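Long-range contacts in RagB/SusD family nutrient uptake outer membrane protein (Bacteroides thetaiotaomicron, PDB 7KV2), which probably binds beta-glucan at the bacterial surface, as a SusD-family outer membrane protein thought to help capture the polysaccharide for uptake: residues 252-256 with 405-409; 221-225 with 243-247; 206-212 with 268-272. All coordinates share one frame; numbering follows the deposited sequence.

Contact 1: 252-256 with 405-409. With NA (sodium ion), chain G.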
loop_
_atom_site.group_PDB
_atom_site.type_symbol
_atom_site.label_atom_id
_atom_site.label_comp_id
_atom_site.label_asym_id
_atom_site.label_seq_id
_atom_site.Cartn_x
_atom_site.Cartn_y
_atom_site.Cartn_z
ATOM N N GLN A 252 19.543 -8.381 9.436
ATOM C CA GLN A 252 19.141 -8.577 8.009
ATOM C C GLN A 252 18.019 -7.619 7.598
ATOM O O GLN A 252 17.452 -7.800 6.493
ATOM C CB GLN A 252 18.829 -10.038 7.775
ATOM C CG GLN A 252 20.101 -10.884 7.886
ATOM C CD GLN A 252 19.825 -12.281 7.420
ATOM O OE1 GLN A 252 20.329 -12.719 6.370
ATOM N NE2 GLN A 252 19.003 -12.985 8.172
ATOM N N TYR A 253 17.809 -6.589 8.402
ATOM C CA TYR A 253 16.930 -5.434 8.099
ATOM C C TYR A 253 17.678 -4.165 8.484
ATOM O O TYR A 253 18.254 -4.067 9.603
ATOM C CB TYR A 253 15.591 -5.579 8.835
ATOM C CG TYR A 253 14.765 -6.732 8.358
ATOM C CD1 TYR A 253 14.251 -6.764 7.070
ATOM C CD2 TYR A 253 14.460 -7.782 9.206
ATOM C CE1 TYR A 253 13.466 -7.822 6.632
ATOM C CE2 TYR A 253 13.721 -8.867 8.774
ATOM C CZ TYR A 253 13.214 -8.884 7.481
ATOM O OH TYR A 253 12.423 -9.931 7.078
ATOM N N ASP A 254 17.691 -3.189 7.592
ATOM C CA ASP A 254 18.434 -1.937 7.832
ATOM C C ASP A 254 17.959 -0.943 6.790
ATOM O O ASP A 254 17.173 -1.388 5.896
ATOM C CB ASP A 254 19.949 -2.150 7.715
ATOM C CG ASP A 254 20.776 -1.158 8.532
ATOM O OD1 ASP A 254 20.236 -0.099 8.916
ATOM O OD2 ASP A 254 21.968 -1.454 8.766
ATOM N N LEU A 255 18.423 0.304 6.877
ATOM C CA LEU A 255 18.076 1.360 5.886
ATOM C C LEU A 255 19.047 1.278 4.714
ATOM O O LEU A 255 20.270 1.122 4.939
ATOM C CB LEU A 255 18.125 2.760 6.507
ATOM C CG LEU A 255 17.102 3.072 7.597
ATOM C CD1 LEU A 255 17.326 4.468 8.176
ATOM C CD2 LEU A 255 15.672 2.914 7.094
ATOM N N MET A 256 18.529 1.427 3.490
ATOM C CA MET A 256 19.397 1.653 2.318
ATOM C C MET A 256 20.045 3.011 2.539
ATOM O O MET A 256 19.416 3.988 2.965
ATOM C CB MET A 256 18.597 1.667 1.009
ATOM C CG MET A 256 17.802 0.407 0.770
ATOM S SD MET A 256 17.341 0.199 -0.996
ATOM C CE MET A 256 18.965 -0.260 -1.630
ATOM N N TYR A 405 11.816 -0.867 6.351
ATOM C CA TYR A 405 12.437 -0.775 7.686
ATOM C C TYR A 405 12.305 0.636 8.259
ATOM O O TYR A 405 12.280 0.766 9.456
ATOM C CB TYR A 405 13.897 -1.171 7.583
ATOM C CG TYR A 405 14.656 -1.256 8.884
ATOM C CD1 TYR A 405 14.426 -2.272 9.786
ATOM C CD2 TYR A 405 15.695 -0.386 9.145
ATOM C CE1 TYR A 405 15.202 -2.400 10.935
ATOM C CE2 TYR A 405 16.466 -0.488 10.286
ATOM C CZ TYR A 405 16.231 -1.501 11.182
ATOM O OH TYR A 405 17.047 -1.602 12.274
ATOM N N SER A 406 12.258 1.698 7.457
ATOM C CA SER A 406 12.034 3.054 8.026
ATOM C C SER A 406 10.689 3.086 8.788
ATOM O O SER A 406 10.571 3.817 9.787
ATOM C CB SER A 406 12.128 4.095 6.961
ATOM O OG SER A 406 11.119 3.905 6.000
ATOM N N GLU A 407 9.710 2.277 8.377
ATOM C CA GLU A 407 8.435 2.181 9.090
ATOM C C GLU A 407 8.625 1.458 10.419
ATOM O O GLU A 407 7.967 1.870 11.420
ATOM C CB GLU A 407 7.372 1.485 8.257
ATOM C CG GLU A 407 6.011 1.717 8.858
ATOM C CD GLU A 407 4.793 1.307 8.067
ATOM O OE1 GLU A 407 4.935 0.699 6.975
ATOM O OE2 GLU A 407 3.658 1.586 8.607
ATOM N N THR A 408 9.463 0.421 10.438
ATOM C CA THR A 408 9.826 -0.252 11.699
ATOM C C THR A 408 10.387 0.789 12.688
ATOM O O THR A 408 9.969 0.807 13.835
ATOM C CB THR A 408 10.863 -1.349 11.442
ATOM O OG1 THR A 408 10.426 -2.218 10.405
ATOM C CG2 THR A 408 11.110 -2.162 12.689
ATOM N N LEU A 409 11.372 1.575 12.262
ATOM C CA LEU A 409 12.061 2.568 13.122
ATOM C C LEU A 409 11.063 3.632 13.612
ATOM O O LEU A 409 11.075 3.968 14.828
ATOM C CB LEU A 409 13.221 3.201 12.351
ATOM C CG LEU A 409 14.454 2.331 12.067
ATOM C CD1 LEU A 409 15.364 3.023 11.075
ATOM C CD2 LEU A 409 15.241 1.995 13.322
HETATM NA NA NA G . 18.241 -4.123 11.973
HETATM O O HOH W 1 20.371 -3.420 12.064
#
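Tyr405 and Tyr253 meet at a sodium site, where residues of helix 405-417 in this SusD-family fold pack against the loop following helix 237-249. Tyr405 can be followed outward. CG lies trans to the backbone N (chi1 -175°), which carries the ring away from its helix and against the 252-256 backbone. CB comes first, 3.7 Å from Asp254 O. On the ring, CD1 touches Tyr253 CB at 3.6 Å, while CD2 lies 3.3 Å from Asp254 C; the peptide carbon Tyr253 C sits over the ring centre, so one face is covered by main chain. At the tip, Tyr405 OH reaches the sodium ion at 2.8 Å, and Tyr253 O binds the same ion at 2.4 Å. Ile248 O, Ser250 O and a water complete the site. A leucine in place of Tyr405 would probably leave the sodium without its phenol ligand and the Tyr253-Asp254 peptide only partly covered. Leu255 crosses the Tyr405 side chain at about a right angle, its CD2 packing on Tyr405 CD2 and Ser406 CB, and its CD1 meets Leu409 CD1 tip to tip at 3.8 Å. Asp254 OD1, on its anti side, accepts the backbone N-H of Leu255 at 2.8 Å.

Contact 2: 221-225 with 243-247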
loop_
_atom_site.group_PDB
_atom_site.type_symbol
_atom_site.label_atom_id
_atom_site.label_comp_id
_atom_site.label_asym_id
_atom_site.label_seq_id
_atom_site.Cartn_x
_atom_site.Cartn_y
_atom_site.Cartn_z
ATOM N N TYR A 221 4.792 -9.127 12.083
ATOM C CA TYR A 221 5.110 -8.128 13.129
ATOM C C TYR A 221 4.648 -6.754 12.649
ATOM O O TYR A 221 4.037 -5.966 13.402
ATOM C CB TYR A 221 6.596 -8.158 13.433
ATOM C CG TYR A 221 7.032 -9.252 14.380
ATOM C CD1 TYR A 221 6.129 -10.094 15.032
ATOM C CD2 TYR A 221 8.378 -9.398 14.665
ATOM C CE1 TYR A 221 6.576 -11.081 15.910
ATOM C CE2 TYR A 221 8.828 -10.346 15.573
ATOM C CZ TYR A 221 7.925 -11.201 16.183
ATOM O OH TYR A 221 8.418 -12.109 17.100
ATOM N N MET A 222 4.938 -6.445 11.400
ATOM C CA MET A 222 4.566 -5.115 10.858
ATOM C C MET A 222 3.038 -5.006 10.715
ATOM O O MET A 222 2.501 -3.930 10.987
ATOM C CB MET A 222 5.264 -4.840 9.529
ATOM C CG MET A 222 6.779 -4.623 9.681
ATOM S SD MET A 222 7.223 -3.210 10.718
ATOM C CE MET A 222 6.923 -1.865 9.549
ATOM N N LEU A 223 2.369 -6.043 10.218
ATOM C CA LEU A 223 0.892 -6.066 10.093
ATOM C C LEU A 223 0.251 -5.953 11.496
ATOM O O LEU A 223 -0.726 -5.199 11.669
ATOM C CB LEU A 223 0.499 -7.343 9.349
ATOM C CG LEU A 223 -0.999 -7.530 9.145
ATOM C CD1 LEU A 223 -1.606 -6.339 8.441
ATOM C CD2 LEU A 223 -1.275 -8.810 8.372
ATOM N N TYR A 224 0.857 -6.590 12.490
ATOM C CA TYR A 224 0.408 -6.535 13.911
ATOM C C TYR A 224 0.494 -5.076 14.387
ATOM O O TYR A 224 -0.521 -4.483 14.826
ATOM C CB TYR A 224 1.213 -7.544 14.732
ATOM C CG TYR A 224 0.920 -7.513 16.214
ATOM C CD1 TYR A 224 1.474 -6.551 17.035
ATOM C CD2 TYR A 224 0.031 -8.417 16.776
ATOM C CE1 TYR A 224 1.229 -6.535 18.404
ATOM C CE2 TYR A 224 -0.239 -8.399 18.140
ATOM C CZ TYR A 224 0.362 -7.465 18.958
ATOM O OH TYR A 224 0.076 -7.431 20.291
ATOM N N ALA A 225 1.660 -4.435 14.217
ATOM C CA ALA A 225 1.865 -3.029 14.642
ATOM C C ALA A 225 0.868 -2.122 13.916
ATOM O O ALA A 225 0.298 -1.177 14.559
ATOM C CB ALA A 225 3.296 -2.602 14.378
ATOM N N TYR A 243 8.120 -6.333 19.207
ATOM C CA TYR A 243 8.218 -6.885 17.816
ATOM C C TYR A 243 9.049 -5.966 16.917
ATOM O O TYR A 243 9.911 -6.476 16.147
ATOM C CB TYR A 243 6.831 -7.165 17.248
ATOM C CG TYR A 243 6.074 -8.245 17.966
ATOM C CD1 TYR A 243 6.711 -9.220 18.731
ATOM C CD2 TYR A 243 4.709 -8.324 17.828
ATOM C CE1 TYR A 243 5.997 -10.243 19.341
ATOM C CE2 TYR A 243 3.983 -9.328 18.443
ATOM C CZ TYR A 243 4.624 -10.274 19.218
ATOM O OH TYR A 243 3.858 -11.245 19.788
ATOM N N MET A 244 8.820 -4.655 16.984
ATOM C CA MET A 244 9.643 -3.683 16.229
ATOM C C MET A 244 11.108 -3.836 16.660
ATOM O O MET A 244 12.020 -3.882 15.799
ATOM C CB MET A 244 9.134 -2.255 16.455
ATOM C CG MET A 244 7.704 -2.001 15.973
ATOM S SD MET A 244 7.391 -2.435 14.211
ATOM C CE MET A 244 6.860 -4.140 14.382
ATOM N N GLU A 245 11.360 -3.985 17.966
ATOM C CA GLU A 245 12.737 -4.113 18.486
ATOM C C GLU A 245 13.381 -5.392 17.950
ATOM O O GLU A 245 14.599 -5.377 17.741
ATOM C CB GLU A 245 12.720 -4.029 20.018
ATOM C CG GLU A 245 12.380 -2.653 20.566
ATOM C CD GLU A 245 13.442 -1.587 20.436
ATOM O OE1 GLU A 245 14.398 -1.778 19.652
ATOM O OE2 GLU A 245 13.306 -0.543 21.114
ATOM N N GLU A 246 12.623 -6.473 17.758
ATOM C CA GLU A 246 13.179 -7.747 17.227
ATOM C C GLU A 246 13.662 -7.546 15.787
ATOM O O GLU A 246 14.743 -8.019 15.455
ATOM C CB GLU A 246 12.123 -8.845 17.287
ATOM C CG GLU A 246 11.954 -9.403 18.682
ATOM C CD GLU A 246 11.003 -10.574 18.765
ATOM O OE1 GLU A 246 10.853 -11.267 17.754
ATOM O OE2 GLU A 246 10.392 -10.768 19.844
ATOM N N ILE A 247 12.881 -6.835 14.969
ATOM C CA ILE A 247 13.278 -6.491 13.568
ATOM C C ILE A 247 14.510 -5.596 13.625
ATOM O O ILE A 247 15.458 -5.808 12.842
ATOM C CB ILE A 247 12.112 -5.818 12.807
ATOM C CG1 ILE A 247 10.909 -6.742 12.670
ATOM C CG2 ILE A 247 12.605 -5.341 11.436
ATOM C CD1 ILE A 247 9.670 -6.096 12.121
#
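An aromatic cluster of Tyr221, Tyr224 and Tyr243 fastens together helices 217-231 and 237-249 in the helical, TPR-like part of this SusD-family protein. The pair is roughly antiparallel (147°), and its axes, over these short segments, approach to 10.0 Å. Tyr221 and Tyr243 form an offset stack with centroids 4.0 Å apart and planes only 6° from parallel. The side chains cross at about a right angle, and Tyr243 CB sits over the Tyr221 face, 3.7 Å from the ring centroid, in a CH-pi contact. Tyr243 then turns the CD2-CE2 edge of its ring to the face of Tyr224, a T-shaped contact in which CE2 stands over the Tyr224 ring centre. The hydroxyl of Tyr221 donates to Glu246 OE1 at 2.7 Å, on the syn side but 34° out of the carboxylate plane; together with the stack, this bond probably helps hold the Tyr221 ring in place. Met244, bent at chi2 and chi3, curls back until its CE is 3.5 Å from Tyr221 O, and its SD meets Met222 SD at 3.6 Å. Helix 183-200 flanks the aromatic side, with Val191 and Leu194 on Tyr224, while helix 405-417 packs on Met222, Ala225 and Met244.

Contact 3: 206-212 with 268-272. With EDO (1,2-ethanediol), chain F.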
loop_
_atom_site.group_PDB
_atom_site.type_symbol
_atom_site.label_atom_id
_atom_site.label_comp_id
_atom_site.label_asym_id
_atom_site.label_seq_id
_atom_site.Cartn_x
_atom_site.Cartn_y
_atom_site.Cartn_z
ATOM N N ARG A 206 13.302 -13.535 7.774
ATOM C CA ARG A 206 13.495 -13.003 6.394
ATOM C C ARG A 206 13.515 -14.178 5.423
ATOM O O ARG A 206 14.095 -15.220 5.752
ATOM C CB ARG A 206 14.796 -12.209 6.285
ATOM C CG ARG A 206 14.942 -11.385 5.020
ATOM C CD ARG A 206 16.202 -10.550 4.897
ATOM N NE ARG A 206 16.148 -10.031 3.536
ATOM C CZ ARG A 206 15.864 -8.787 3.193
ATOM N NH1 ARG A 206 15.858 -7.802 4.086
ATOM N NH2 ARG A 206 15.724 -8.521 1.902
ATOM N N GLU A 207 12.985 -13.993 4.220
ATOM C CA GLU A 207 13.077 -15.027 3.173
ATOM C C GLU A 207 14.411 -14.978 2.434
ATOM O O GLU A 207 15.221 -14.096 2.707
ATOM C CB GLU A 207 11.879 -14.889 2.252
ATOM C CG GLU A 207 10.740 -15.822 2.662
ATOM C CD GLU A 207 11.058 -17.310 2.612
ATOM O OE1 GLU A 207 12.203 -17.679 2.202
ATOM O OE2 GLU A 207 10.180 -18.109 3.023
ATOM N N ASP A 208 14.614 -15.953 1.543
ATOM C CA ASP A 208 15.760 -16.021 0.614
ATOM C C ASP A 208 15.289 -15.637 -0.792
ATOM O O ASP A 208 14.099 -15.348 -0.983
ATOM C CB ASP A 208 16.442 -17.395 0.641
ATOM C CG ASP A 208 15.537 -18.557 0.240
ATOM O OD1 ASP A 208 14.655 -18.370 -0.566
ATOM O OD2 ASP A 208 15.711 -19.640 0.807
ATOM N N SER A 209 16.234 -15.572 -1.721
ATOM C CA SER A 209 16.008 -15.104 -3.107
ATOM C C SER A 209 14.959 -15.938 -3.817
ATOM O O SER A 209 14.285 -15.352 -4.639
ATOM C CB SER A 209 17.241 -15.123 -3.929
ATOM O OG SER A 209 18.053 -14.057 -3.526
ATOM N N GLU A 210 14.914 -17.226 -3.543
ATOM C CA GLU A 210 13.965 -18.201 -4.147
ATOM C C GLU A 210 12.525 -17.914 -3.674
ATOM O O GLU A 210 11.587 -18.248 -4.416
ATOM C CB GLU A 210 14.362 -19.636 -3.756
ATOM C CG GLU A 210 15.751 -20.051 -4.224
ATOM C CD GLU A 210 16.014 -19.773 -5.697
ATOM O OE1 GLU A 210 15.242 -20.284 -6.547
ATOM O OE2 GLU A 210 16.966 -19.013 -5.998
ATOM N N ASN A 211 12.317 -17.354 -2.490
ATOM C CA ASN A 211 10.948 -17.307 -1.915
ATOM C C ASN A 211 10.505 -15.898 -1.507
ATOM O O ASN A 211 9.494 -15.817 -0.774
ATOM C CB ASN A 211 10.904 -18.251 -0.714
ATOM C CG ASN A 211 11.147 -19.688 -1.137
ATOM O OD1 ASN A 211 10.328 -20.253 -1.837
ATOM N ND2 ASN A 211 12.300 -20.239 -0.799
ATOM N N TYR A 212 11.187 -14.816 -1.930
ATOM C CA TYR A 212 10.752 -13.449 -1.542
ATOM C C TYR A 212 9.301 -13.287 -2.016
ATOM O O TYR A 212 8.990 -13.673 -3.157
ATOM C CB TYR A 212 11.687 -12.356 -2.091
ATOM C CG TYR A 212 12.929 -12.101 -1.267
ATOM C CD1 TYR A 212 12.865 -11.939 0.106
ATOM C CD2 TYR A 212 14.177 -12.005 -1.872
ATOM C CE1 TYR A 212 13.991 -11.666 0.874
ATOM C CE2 TYR A 212 15.306 -11.734 -1.123
ATOM C CZ TYR A 212 15.220 -11.535 0.244
ATOM O OH TYR A 212 16.345 -11.240 0.978
ATOM N N GLU A 268 14.357 -3.708 -5.168
ATOM C CA GLU A 268 13.358 -4.728 -4.777
ATOM C C GLU A 268 14.009 -5.712 -3.801
ATOM O O GLU A 268 15.124 -6.228 -4.076
ATOM C CB GLU A 268 12.758 -5.446 -5.978
ATOM C CG GLU A 268 11.959 -4.507 -6.876
ATOM C CD GLU A 268 11.310 -5.226 -8.055
ATOM O OE1 GLU A 268 11.756 -6.337 -8.395
ATOM O OE2 GLU A 268 10.379 -4.657 -8.682
ATOM N N TRP A 269 13.308 -6.002 -2.711
ATOM C CA TRP A 269 13.743 -6.997 -1.691
ATOM C C TRP A 269 15.165 -6.662 -1.212
ATOM O O TRP A 269 15.968 -7.602 -1.005
ATOM C CB TRP A 269 13.594 -8.443 -2.233
ATOM C CG TRP A 269 12.134 -8.762 -2.482
ATOM C CD1 TRP A 269 11.500 -8.880 -3.684
ATOM C CD2 TRP A 269 11.110 -8.927 -1.487
ATOM N NE1 TRP A 269 10.154 -9.144 -3.499
ATOM C CE2 TRP A 269 9.901 -9.194 -2.159
ATOM C CE3 TRP A 269 11.106 -8.931 -0.093
ATOM C CZ2 TRP A 269 8.714 -9.438 -1.468
ATOM C CZ3 TRP A 269 9.943 -9.240 0.587
ATOM C CH2 TRP A 269 8.763 -9.460 -0.099
ATOM N N SER A 270 15.430 -5.387 -0.977
ATOM C CA SER A 270 16.731 -4.897 -0.456
ATOM C C SER A 270 16.800 -5.177 1.050
ATOM O O SER A 270 15.838 -5.708 1.663
ATOM C CB SER A 270 16.865 -3.436 -0.674
ATOM O OG SER A 270 15.985 -2.757 0.217
ATOM N N ILE A 271 17.857 -4.690 1.689
ATOM C CA ILE A 271 17.968 -4.863 3.161
ATOM C C ILE A 271 16.856 -4.083 3.865
ATOM O O ILE A 271 16.516 -4.410 5.011
ATOM C CB ILE A 271 19.358 -4.462 3.643
ATOM C CG1 ILE A 271 19.573 -5.040 5.048
ATOM C CG2 ILE A 271 19.575 -2.964 3.541
ATOM C CD1 ILE A 271 20.978 -5.424 5.306
ATOM N N GLU A 272 16.259 -3.102 3.186
ATOM C CA GLU A 272 15.175 -2.284 3.776
ATOM C C GLU A 272 13.810 -2.966 3.658
ATOM O O GLU A 272 12.887 -2.549 4.373
ATOM C CB GLU A 272 15.107 -0.950 3.054
ATOM C CG GLU A 272 14.285 0.043 3.820
ATOM C CD GLU A 272 14.581 1.480 3.594
ATOM O OE1 GLU A 272 15.716 1.798 3.183
ATOM O OE2 GLU A 272 13.657 2.269 3.838
HETATM C C1 EDO F . 16.120 -6.603 -7.036
HETATM O O1 EDO F . 16.092 -7.769 -6.186
HETATM C C2 EDO F . 15.708 -6.815 -8.490
HETATM O O2 EDO F . 14.452 -7.456 -8.727
#
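Arg206 holds Ser270 O, across the contact, and Tyr212 OH, in its own loop, at the same time, with NH2 donating to both. The contact joins two loops of the SusD-family fold, one leading into helix 217-231 and the other into strand 273-277. NE and NH2 both donate to Tyr212 OH, at 2.8 and 2.9 Å respectively, with the oxygen almost in the guanidinium plane. NH2 also donates to Ser270 O at 2.8 Å, approaching from above that carbonyl's plane rather than along a lone pair, and NH1 adds a weak bond to the same oxygen. A fully extended chain from CB to NE brings the guanidinium this far, and NH1 has a further acceptor in Gln252 O. Tyr212 and Trp269 supply the apolar half. Their planes are 7° from parallel but slid apart, and each CB lies over the other's ring face in a CH-pi contact, Tyr212 CB being 3.5 Å from the centroid of the Trp269 five-membered ring. Asn278 OD1 accepts from the indole NE1. On the far side of the Tyr212 ring from Trp269, Asp208 O lies 3.4 Å above the plane, offset toward the rim.

In the fold
The three contacts lie near the sodium, which contact 1 binds, on the same side of the chain's centre; the side chains of Ile247 in contact 2 and Ile271 in contact 3 come to about 6 and 7 Å of the ion. Contacts 1 and 2 have centres about 11 Å apart and meet directly, Thr408 OG1 being 3.4 Å from Met222 SD. Contact 3, centred about 13 Å from contact 1, joins it through polar links: Tyr405 N lies 2.8 Å from Glu272 O and Met256 N 2.9 Å from Glu272 OE1, both probable hydrogen bonds. Contacts 2 and 3 do not touch, their nearest atoms being about 8 Å apart. Contact 1 therefore bridges the buried helix pair and the surface loops.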